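Local coordinates for protein S-adenosylmethionine-dependent methyltransferase (Clostridium acetobutylicum, PDB 1Y8C) that probably transfers a methyl group from S-adenosylmethionine to an acceptor substrate that remains unspecified, at residues N34-D40 against K133-V137; D162-W168 against Y180-R186. All coordinates share one frame; numbering follows the deposited sequence.

Interaction 1. Residues N34-D40 against K133-V137; sequences NNLVFDD and KEGGV
The Asp40 carboxylate takes the ammonium of Lys133 at one oxygen: NZ sits 2.6 Å from OD2, on the anti lone pair that faces away from OD1. OD1, the other end of the flat group, pairs with Arg100, so each oxygen has its own cationic partner, which would tend to keep Asp40 ionised. The two side chains meet at about a right angle. Lys133 gets there by staying extended from CG to NZ (chi3 173°), with no kink. Its ammonium also forms a salt bridge with Asp103, whose OD2 accepts a hydrogen bond from the backbone N of Asp40. Asp39 comes close without joining in: its CB lies 3.9 Å from Lys133 NZ, while its OD2 stays 4.7 Å from the same nitrogen.

The loop 34-40 links helix 20-32 to strand 40-44 of the Rossmann-like methyltransferase sheet, and 133-137 leads into strand 136-143. Strand 104-107 runs between those two in the sheet; Lys133 sits before the corner, on short strand 132-133, and reaches back to the start of strand 40-44. Asn35 closes the helix in a Schellman motif. On the other segment a type II turn runs from Lys133 to Gly136, closed by the hydrogen bond from Gly136 N to Lys133 O at 2.8 Å; Gly135 sits in it at positive phi (88°).

Away from the charges the contact is apolar. Leu36 puts CD1 3.9 Å from Val137 CG2, the two side chains meeting at a slant. Val137 has CG1 anti to its backbone nitrogen (chi1 178°), which leaves CG2 to do the touching. The same methyl lies 4.1 Å from Asn34 CB, and Leu241 of strand 237-244 touches both Asn34 and Val137. Asn34 ND2 hydrogen-bonds back to Lys30 O in the helix.

Interaction 2. Residues D162-W168 against Y180-R186; sequences DEVFYYW and YISFFVR
Phe165 and Phe184 exchange two backbone hydrogen bonds, Phe165 N to Phe184 O at 2.9 Å and Phe184 N to Phe165 O at 2.7 Å; the first is nearly straight (171° at the hydrogen), the second clearly bent (136°). Tyr167 and Ser182 form the next hydrogen-bonded pair, and Arg186 N reaches Glu163 O at 2.8 Å just before strand 164-173 begins and where 176-186 ends. These bonds make the antiparallel ladder of the hairpin 164-173/176-186, the middle two strands of a four-stranded sheet.

On the face of Val164, Tyr166, Trp168, Ile181, Phe183 and Val185, aliphatic groups pack on aromatic rings. Ile181 CD1 lies 3.8 Å above the centroid of the Trp168 five-membered ring, almost on its normal, a CH-pi contact; CG1, anti to the carbonyl carbon and beside the backbone N, sits 3.6 Å from Trp168 CD1 over the same face. Next along, Phe183 CD2 presses to 3.5 Å of Tyr166 CB, and the two rings meet obliquely with their planes at 54°. Helix 3-15 covers this side, with Phe6 meeting Phe183 edge-to-face.

On the other face, Phe165 CD2 and Phe184 CD1 are 4.0 Å apart, while Ser182 OG bonds to Asp195. The polar grip is thus backbone to backbone; side chains meet mainly through apolar and CH-pi contacts, so specificity on the helix-covered face probably rests on shape.

In the fold
Interaction 1 and interaction 2 stand on opposite sides of the chain's centre, 41 Å apart between centres and about 28 Å between nearest atoms, so they do not touch. The first belongs to the seven-stranded Rossmann-like sheet, at the N-terminal ends of strands 40-44 and 136-143. In this family S-adenosylmethionine usually binds at the other, C-terminal ends of the parallel strands, so 34-40/133-137 probably lies behind the cofactor site. Interaction 2 belongs to the separate antiparallel sheet, which the chain builds after strand 136-143 and before it returns for strands 217-224 and 237-244. Strand 136-143 and helix 145-152 thus lead from one sheet to the other.

Interaction 1. Residues N34-D40 against K133-V137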
loop_
_atom_site.group_PDB
_atom_site.type_symbol
_atom_site.label_atom_id
_atom_site.label_comp_id
_atom_site.label_asym_id
_atom_site.label_seq_id
_atom_site.Cartn_x
_atom_site.Cartn_y
_atom_site.Cartn_z
ATOM N N ASN A 34 21.046 3.436 -1.127
ATOM C CA ASN A 34 21.329 2.136 -1.736
ATOM C C ASN A 34 21.892 2.247 -3.152
ATOM O O ASN A 34 21.770 1.317 -3.960
ATOM C CB ASN A 34 20.056 1.283 -1.729
ATOM C CG ASN A 34 19.742 0.717 -0.348
ATOM O OD1 ASN A 34 20.388 -0.228 0.116
ATOM N ND2 ASN A 34 18.757 1.302 0.319
ATOM N N ASN A 35 22.514 3.389 -3.433
ATOM C CA ASN A 35 23.117 3.665 -4.733
ATOM C C ASN A 35 22.212 3.256 -5.889
ATOM O O ASN A 35 22.679 2.813 -6.935
ATOM C CB ASN A 35 24.454 2.931 -4.846
ATOM C CG ASN A 35 25.335 3.128 -3.626
ATOM O OD1 ASN A 35 25.505 4.249 -3.148
ATOM N ND2 ASN A 35 25.909 2.034 -3.123
ATOM N N LEU A 36 20.912 3.416 -5.698
ATOM C CA LEU A 36 19.947 3.024 -6.714
ATOM C C LEU A 36 20.030 3.853 -7.987
ATOM O O LEU A 36 20.282 5.060 -7.951
ATOM C CB LEU A 36 18.523 3.125 -6.157
ATOM C CG LEU A 36 17.414 2.375 -6.887
ATOM C CD1 LEU A 36 17.151 1.070 -6.175
ATOM C CD2 LEU A 36 16.147 3.210 -6.916
ATOM N N VAL A 37 19.814 3.190 -9.118
ATOM C CA VAL A 37 19.813 3.874 -10.397
ATOM C C VAL A 37 18.348 4.098 -10.720
ATOM O O VAL A 37 17.597 3.142 -10.899
ATOM C CB VAL A 37 20.440 3.019 -11.483
ATOM C CG1 VAL A 37 20.415 3.775 -12.786
ATOM C CG2 VAL A 37 21.867 2.644 -11.095
ATOM N N PHE A 38 17.943 5.359 -10.794
ATOM C CA PHE A 38 16.546 5.682 -11.048
ATOM C C PHE A 38 16.031 5.469 -12.473
ATOM O O PHE A 38 15.481 6.380 -13.090
ATOM C CB PHE A 38 16.256 7.114 -10.583
ATOM C CG PHE A 38 16.483 7.324 -9.102
ATOM C CD1 PHE A 38 17.774 7.376 -8.580
ATOM C CD2 PHE A 38 15.408 7.419 -8.223
ATOM C CE1 PHE A 38 17.993 7.519 -7.216
ATOM C CE2 PHE A 38 15.616 7.562 -6.854
ATOM C CZ PHE A 38 16.912 7.610 -6.351
ATOM N N ASP A 39 16.175 4.251 -12.979
ATOM C CA ASP A 39 15.694 3.950 -14.311
ATOM C C ASP A 39 14.266 3.443 -14.348
ATOM O O ASP A 39 13.413 4.043 -15.003
ATOM C CB ASP A 39 16.599 2.935 -14.996
ATOM C CG ASP A 39 17.888 3.555 -15.481
ATOM O OD1 ASP A 39 17.831 4.688 -16.011
ATOM O OD2 ASP A 39 18.956 2.914 -15.348
ATOM N N ASP A 40 13.997 2.346 -13.643
ATOM C CA ASP A 40 12.665 1.756 -13.663
ATOM C C ASP A 40 11.971 1.589 -12.318
ATOM O O ASP A 40 12.503 0.994 -11.374
ATOM C CB ASP A 40 12.734 0.427 -14.408
ATOM C CG ASP A 40 13.189 0.607 -15.838
ATOM O OD1 ASP A 40 12.411 1.177 -16.644
ATOM O OD2 ASP A 40 14.333 0.206 -16.159
ATOM N N LYS A 133 15.429 -5.841 -10.376
ATOM C CA LYS A 133 16.728 -5.870 -11.019
ATOM C C LYS A 133 17.703 -6.287 -9.949
ATOM O O LYS A 133 17.419 -6.141 -8.763
ATOM C CB LYS A 133 17.126 -4.495 -11.560
ATOM C CG LYS A 133 16.332 -4.077 -12.763
ATOM C CD LYS A 133 16.589 -2.641 -13.127
ATOM C CE LYS A 133 15.905 -2.303 -14.438
ATOM N NZ LYS A 133 16.265 -0.942 -14.901
ATOM N N GLU A 134 18.837 -6.835 -10.358
ATOM C CA GLU A 134 19.846 -7.225 -9.395
ATOM C C GLU A 134 20.273 -5.885 -8.809
ATOM O O GLU A 134 20.553 -4.934 -9.551
ATOM C CB GLU A 134 21.020 -7.885 -10.098
ATOM C CG GLU A 134 21.959 -8.604 -9.174
ATOM C CD GLU A 134 21.399 -9.925 -8.679
ATOM O OE1 GLU A 134 20.989 -10.752 -9.524
ATOM O OE2 GLU A 134 21.378 -10.149 -7.449
ATOM N N GLY A 135 20.291 -5.799 -7.483
ATOM C CA GLY A 135 20.663 -4.557 -6.838
ATOM C C GLY A 135 19.470 -3.642 -6.649
ATOM O O GLY A 135 19.609 -2.520 -6.169
ATOM N N GLY A 136 18.289 -4.117 -7.029
ATOM C CA GLY A 136 17.093 -3.304 -6.880
ATOM C C GLY A 136 16.503 -3.398 -5.476
ATOM O O GLY A 136 16.821 -4.323 -4.722
ATOM N N VAL A 137 15.632 -2.450 -5.128
ATOM C CA VAL A 137 15.016 -2.425 -3.808
ATOM C C VAL A 137 13.500 -2.566 -3.859
ATOM O O VAL A 137 12.856 -2.076 -4.787
ATOM C CB VAL A 137 15.378 -1.114 -3.059
ATOM C CG1 VAL A 137 14.700 -1.075 -1.701
ATOM C CG2 VAL A 137 16.881 -1.019 -2.882
#

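Interaction 2. Residues D162-W168 against Y180-R186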
loop_
_atom_site.group_PDB
_atom_site.type_symbol
_atom_site.label_atom_id
_atom_site.label_comp_id
_atom_site.label_asym_id
_atom_site.label_seq_id
_atom_site.Cartn_x
_atom_site.Cartn_y
_atom_site.Cartn_z
ATOM N N ASP A 162 -19.353 17.840 9.616
ATOM C CA ASP A 162 -20.441 18.311 8.758
ATOM C C ASP A 162 -20.357 18.179 7.234
ATOM O O ASP A 162 -21.128 18.821 6.517
ATOM C CB ASP A 162 -20.831 19.751 9.140
ATOM C CG ASP A 162 -21.829 19.797 10.310
ATOM O OD1 ASP A 162 -22.839 19.050 10.258
ATOM O OD2 ASP A 162 -21.615 20.580 11.270
ATOM N N GLU A 163 -19.453 17.343 6.733
ATOM C CA GLU A 163 -19.360 17.137 5.291
ATOM C C GLU A 163 -19.209 15.646 4.966
ATOM O O GLU A 163 -19.542 15.189 3.866
ATOM C CB GLU A 163 -18.197 17.936 4.711
ATOM C CG GLU A 163 -16.838 17.533 5.227
ATOM C CD GLU A 163 -15.736 18.437 4.709
ATOM O OE1 GLU A 163 -15.699 18.679 3.479
ATOM O OE2 GLU A 163 -14.902 18.898 5.526
ATOM N N VAL A 164 -18.714 14.889 5.939
ATOM C CA VAL A 164 -18.544 13.458 5.779
ATOM C C VAL A 164 -19.035 12.743 7.025
ATOM O O VAL A 164 -18.664 13.098 8.141
ATOM C CB VAL A 164 -17.070 13.086 5.551
ATOM C CG1 VAL A 164 -16.918 11.574 5.465
ATOM C CG2 VAL A 164 -16.572 13.727 4.273
ATOM N N PHE A 165 -19.875 11.737 6.822
ATOM C CA PHE A 165 -20.419 10.941 7.916
ATOM C C PHE A 165 -20.117 9.464 7.633
ATOM O O PHE A 165 -20.298 9.002 6.503
ATOM C CB PHE A 165 -21.934 11.137 8.008
ATOM C CG PHE A 165 -22.575 10.316 9.079
ATOM C CD1 PHE A 165 -22.811 10.853 10.339
ATOM C CD2 PHE A 165 -22.852 8.967 8.861
ATOM C CE1 PHE A 165 -23.306 10.054 11.372
ATOM C CE2 PHE A 165 -23.343 8.159 9.878
ATOM C CZ PHE A 165 -23.569 8.703 11.139
ATOM N N TYR A 166 -19.668 8.724 8.644
ATOM C CA TYR A 166 -19.370 7.314 8.440
ATOM C C TYR A 166 -19.511 6.448 9.687
ATOM O O TYR A 166 -19.262 6.901 10.799
ATOM C CB TYR A 166 -17.959 7.145 7.835
ATOM C CG TYR A 166 -16.783 7.202 8.799
ATOM C CD1 TYR A 166 -16.608 6.215 9.772
ATOM C CD2 TYR A 166 -15.822 8.220 8.711
ATOM C CE1 TYR A 166 -15.512 6.228 10.634
ATOM C CE2 TYR A 166 -14.713 8.247 9.575
ATOM C CZ TYR A 166 -14.565 7.241 10.538
ATOM O OH TYR A 166 -13.484 7.223 11.407
ATOM N N TYR A 167 -19.937 5.204 9.487
ATOM C CA TYR A 167 -20.082 4.243 10.569
ATOM C C TYR A 167 -19.141 3.107 10.203
ATOM O O TYR A 167 -19.263 2.503 9.135
ATOM C CB TYR A 167 -21.518 3.741 10.663
ATOM C CG TYR A 167 -21.693 2.583 11.607
ATOM C CD1 TYR A 167 -21.112 2.594 12.873
ATOM C CD2 TYR A 167 -22.458 1.482 11.248
ATOM C CE1 TYR A 167 -21.293 1.537 13.761
ATOM C CE2 TYR A 167 -22.641 0.420 12.127
ATOM C CZ TYR A 167 -22.055 0.454 13.383
ATOM O OH TYR A 167 -22.243 -0.601 14.250
ATOM N N TRP A 168 -18.199 2.820 11.090
ATOM C CA TRP A 168 -17.197 1.787 10.840
ATOM C C TRP A 168 -17.283 0.661 11.871
ATOM O O TRP A 168 -17.109 0.891 13.056
ATOM C CB TRP A 168 -15.817 2.472 10.853
ATOM C CG TRP A 168 -14.612 1.576 10.769
ATOM C CD1 TRP A 168 -14.606 0.216 10.632
ATOM C CD2 TRP A 168 -13.237 1.977 10.851
ATOM N NE1 TRP A 168 -13.322 -0.253 10.626
ATOM C CE2 TRP A 168 -12.461 0.800 10.750
ATOM C CE3 TRP A 168 -12.590 3.209 10.985
ATOM C CZ2 TRP A 168 -11.052 0.824 10.800
ATOM C CZ3 TRP A 168 -11.187 3.233 11.032
ATOM C CH2 TRP A 168 -10.439 2.047 10.934
ATOM N N TYR A 180 -16.261 -3.152 7.968
ATOM C CA TYR A 180 -17.439 -2.781 7.210
ATOM C C TYR A 180 -17.614 -1.290 7.430
ATOM O O TYR A 180 -17.768 -0.835 8.565
ATOM C CB TYR A 180 -18.653 -3.558 7.716
ATOM C CG TYR A 180 -18.445 -5.059 7.744
ATOM C CD1 TYR A 180 -17.597 -5.647 8.687
ATOM C CD2 TYR A 180 -19.094 -5.893 6.833
ATOM C CE1 TYR A 180 -17.405 -7.026 8.725
ATOM C CE2 TYR A 180 -18.909 -7.277 6.864
ATOM C CZ TYR A 180 -18.066 -7.837 7.814
ATOM O OH TYR A 180 -17.899 -9.207 7.884
ATOM N N ILE A 181 -17.579 -0.516 6.354
ATOM C CA ILE A 181 -17.704 0.921 6.509
ATOM C C ILE A 181 -18.653 1.578 5.535
ATOM O O ILE A 181 -18.497 1.456 4.326
ATOM C CB ILE A 181 -16.350 1.631 6.342
ATOM C CG1 ILE A 181 -15.264 0.940 7.176
ATOM C CG2 ILE A 181 -16.495 3.071 6.752
ATOM C CD1 ILE A 181 -13.901 1.604 7.059
ATOM N N SER A 182 -19.625 2.294 6.084
ATOM C CA SER A 182 -20.603 3.020 5.297
ATOM C C SER A 182 -20.290 4.514 5.384
ATOM O O SER A 182 -20.308 5.109 6.472
ATOM C CB SER A 182 -22.013 2.779 5.836
ATOM O OG SER A 182 -22.402 1.418 5.666
ATOM N N PHE A 183 -19.986 5.104 4.234
ATOM C CA PHE A 183 -19.690 6.521 4.144
ATOM C C PHE A 183 -20.869 7.244 3.560
ATOM O O PHE A 183 -21.632 6.684 2.790
ATOM C CB PHE A 183 -18.495 6.796 3.223
ATOM C CG PHE A 183 -17.172 6.524 3.846
ATOM C CD1 PHE A 183 -16.555 5.286 3.687
ATOM C CD2 PHE A 183 -16.556 7.496 4.625
ATOM C CE1 PHE A 183 -15.338 5.019 4.298
ATOM C CE2 PHE A 183 -15.346 7.244 5.241
ATOM C CZ PHE A 183 -14.729 5.997 5.080
ATOM N N PHE A 184 -21.007 8.500 3.943
ATOM C CA PHE A 184 -22.049 9.367 3.428
ATOM C C PHE A 184 -21.307 10.668 3.221
ATOM O O PHE A 184 -20.871 11.291 4.181
ATOM C CB PHE A 184 -23.161 9.551 4.451
ATOM C CG PHE A 184 -24.177 8.459 4.434
ATOM C CD1 PHE A 184 -24.148 7.447 5.384
ATOM C CD2 PHE A 184 -25.160 8.430 3.444
ATOM C CE1 PHE A 184 -25.087 6.416 5.348
ATOM C CE2 PHE A 184 -26.102 7.408 3.399
ATOM C CZ PHE A 184 -26.069 6.396 4.348
ATOM N N VAL A 185 -21.128 11.053 1.967
ATOM C CA VAL A 185 -20.412 12.280 1.666
ATOM C C VAL A 185 -21.350 13.369 1.180
ATOM O O VAL A 185 -22.253 13.114 0.385
ATOM C CB VAL A 185 -19.339 12.052 0.596
ATOM C CG1 VAL A 185 -18.550 13.334 0.375
ATOM C CG2 VAL A 185 -18.408 10.922 1.027
ATOM N N ARG A 186 -21.129 14.586 1.666
ATOM C CA ARG A 186 -21.950 15.732 1.280
ATOM C C ARG A 186 -21.751 16.070 -0.197
ATOM O O ARG A 186 -20.633 16.034 -0.708
ATOM C CB ARG A 186 -21.572 16.952 2.126
ATOM C CG ARG A 186 -22.643 17.418 3.102
ATOM C CD ARG A 186 -23.811 18.068 2.377
ATOM N NE ARG A 186 -23.407 19.245 1.607
ATOM C CZ ARG A 186 -22.838 20.332 2.127
ATOM N NH1 ARG A 186 -22.594 20.404 3.432
ATOM N NH2 ARG A 186 -22.517 21.357 1.339
#